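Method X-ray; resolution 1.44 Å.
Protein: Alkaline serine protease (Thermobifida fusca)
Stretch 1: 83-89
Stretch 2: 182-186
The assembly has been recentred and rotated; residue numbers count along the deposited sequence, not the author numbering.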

# COMPACT_ATOMS: atom_id res chain seq x y z
N VAL A 83 -10.10 -8.83 5.88
CA VAL A 83 -11.12 -7.79 5.64
C VAL A 83 -11.38 -7.68 4.13
O VAL A 83 -10.43 -7.71 3.32
N THR A 84 -12.65 -7.57 3.74
CA THR A 84 -13.00 -7.43 2.33
C THR A 84 -13.09 -5.96 1.95
O THR A 84 -13.78 -5.18 2.61
N VAL A 85 -12.38 -5.60 0.88
CA VAL A 85 -12.38 -4.24 0.31
C VAL A 85 -13.59 -4.11 -0.61
O VAL A 85 -13.76 -4.92 -1.53
N THR A 86 -14.45 -3.13 -0.34
CA THR A 86 -15.66 -2.96 -1.16
C THR A 86 -15.63 -1.69 -2.03
O THR A 86 -16.53 -1.46 -2.84
N GLY A 87 -14.62 -0.85 -1.86
CA GLY A 87 -14.54 0.42 -2.58
C GLY A 87 -13.38 1.24 -2.07
O GLY A 87 -12.57 0.76 -1.26
N SER A 88 -13.28 2.49 -2.55
CA SER A 88 -12.22 3.40 -2.13
C SER A 88 -12.76 4.80 -1.82
O SER A 88 -12.15 5.82 -2.16
N GLN A 89 -13.90 4.82 -1.13
CA GLN A 89 -14.47 6.08 -0.64
C GLN A 89 -13.53 6.68 0.40
O GLN A 89 -13.27 6.08 1.45
N GLN A 182 -8.14 -0.44 -12.01
CA GLN A 182 -9.41 -0.68 -11.35
C GLN A 182 -9.14 -1.49 -10.08
O GLN A 182 -8.45 -2.51 -10.12
N LEU A 183 -9.68 -1.02 -8.96
CA LEU A 183 -9.56 -1.72 -7.69
C LEU A 183 -10.38 -3.00 -7.69
O LEU A 183 -11.54 -3.01 -8.13
N VAL A 184 -9.79 -4.10 -7.21
CA VAL A 184 -10.54 -5.35 -7.06
C VAL A 184 -11.35 -5.28 -5.76
O VAL A 184 -10.80 -5.10 -4.67
N THR A 185 -12.67 -5.39 -5.89
CA THR A 185 -13.58 -5.23 -4.76
C THR A 185 -14.49 -6.45 -4.58
O THR A 185 -14.69 -7.24 -5.52
N GLY A 186 -15.05 -6.60 -3.38
CA GLY A 186 -15.93 -7.72 -3.04
C GLY A 186 -17.16 -7.22 -2.31
O GLY A 186 -17.47 -6.02 -2.34
OXT GLY A 186 -17.89 -7.98 -1.68

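A chain terminus can be packed against the body of its protein by a backbone hydrogen bond together with apolar contacts. The last residues of this alkaline serine protease from Thermobifida fusca illustrate the principle. Residues 183-186 run past the segment 84-88 of the same chain, in directions 141° apart from end to end, and the two come nearest in register at Thr86 and Thr185, whose CA atoms lie 4.7 Å apart. The contact is small, burying 285 Å² over both sides, and no two touching residues are closer than 95 positions in sequence.

The polar part of the contact belongs to the backbone. Gly186 N donates a hydrogen bond to Val85 O over 2.8 Å, with an angle of 156° at the hydrogen, short and fairly straight. The same carbonyl oxygen also receives a CA-H...O contact from Thr185 CA at 3.2 Å, where the angle of 128° is less favourable. Val85 O thus gathers two approaches from consecutive residues. No side chain supplies a hydrogen bond across the interface: Thr86 OG1 and Ser88 OG both find their partners elsewhere in the structure.

The apolar packing is centred on Leu183, whose CA-to-CB bond points toward the other stretch. With chi1 t and chi2 p, it brings CD2 to 3.9 Å from CG1 of Val85, a buried residue whose CA-to-CB bond points sideways and whose rotamer is t. The same methyl lies 3.7 Å from Gly87 O and 4.0 Å from Ser88 CB. Ser88, rotamer p, also directs its CB toward the opposing stretch, so that CB is its closest atom to the leucine. One leucine methyl therefore touches three residues of the first stretch, packing against backbone as well as side chains.

The threonines contribute chiefly through their methyl groups. Thr185, with its CA-to-CB bond sideways and rotamer p, sets CG2 3.7 Å from Thr86 C and 3.8 Å from Gly87 N, covering the peptide link between those two residues. Thr86, its CA-to-CB bond likewise sideways and its rotamer p, places CG2 3.4 Å from Gly186 O, an oxygen of the C-terminal carboxylate; this is a close contact but not a polar pairing. Thr84, with its CA-to-CB bond sideways and chi1 m, rests CG2 at 3.8 Å from Gly186 CA.

Glycine makes that last fit possible. A CB built ideally on Gly186 would fall only 2.9 Å from Thr84 CG2, a clash in the present arrangement. Gly87 is different, since a CB there would point away and remain 5.2 Å from Thr185 CG2. Val184 interrupts the side-chain packing: its CB points away, its side chain, in rotamer t, comes no nearer than 6.9 Å, and its backbone carries what contact it makes. Val83, Gln89 and Gln182 lie beyond reach.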

# COMPACT_ATOMS: atom_id res chain seq x y z
CB VAL A 83 -10.71 -6.39 6.20
CG1 VAL A 83 -11.87 -5.41 6.10
CG2 VAL A 83 -10.22 -6.48 7.64
CB THR A 84 -14.32 -8.14 2.01
OG1 THR A 84 -14.18 -9.53 2.31
CG2 THR A 84 -14.67 -7.99 0.52
CB VAL A 85 -11.08 -3.98 -0.49
CG1 VAL A 85 -11.08 -2.58 -1.08
CG2 VAL A 85 -9.85 -4.17 0.39
CB THR A 86 -16.93 -2.94 -0.31
OG1 THR A 86 -16.88 -1.82 0.57
CG2 THR A 86 -17.09 -4.21 0.51
CB SER A 88 -11.11 3.47 -3.18
OG SER A 88 -11.62 3.93 -4.42
CB GLN A 89 -15.85 5.85 -0.04
CG GLN A 89 -16.46 7.09 0.59
CD GLN A 89 -17.70 6.78 1.42
OE1 GLN A 89 -18.80 7.25 1.10
NE2 GLN A 89 -17.54 5.99 2.48
CB GLN A 182 -10.38 -1.41 -12.30
CG GLN A 182 -10.74 -0.60 -13.56
CD GLN A 182 -9.64 -0.61 -14.64
OE1 GLN A 182 -9.10 -1.68 -14.98
NE2 GLN A 182 -9.30 0.58 -15.18
CB LEU A 183 -10.06 -0.81 -6.56
CG LEU A 183 -9.86 -1.24 -5.11
CD1 LEU A 183 -8.39 -1.23 -4.71
CD2 LEU A 183 -10.66 -0.32 -4.21
CB VAL A 184 -9.61 -6.59 -7.13
CG1 VAL A 184 -10.39 -7.87 -6.83
CG2 VAL A 184 -8.97 -6.70 -8.51
CB THR A 185 -14.45 -3.95 -4.89
OG1 THR A 185 -15.24 -4.05 -6.07
CG2 THR A 185 -13.57 -2.69 -4.96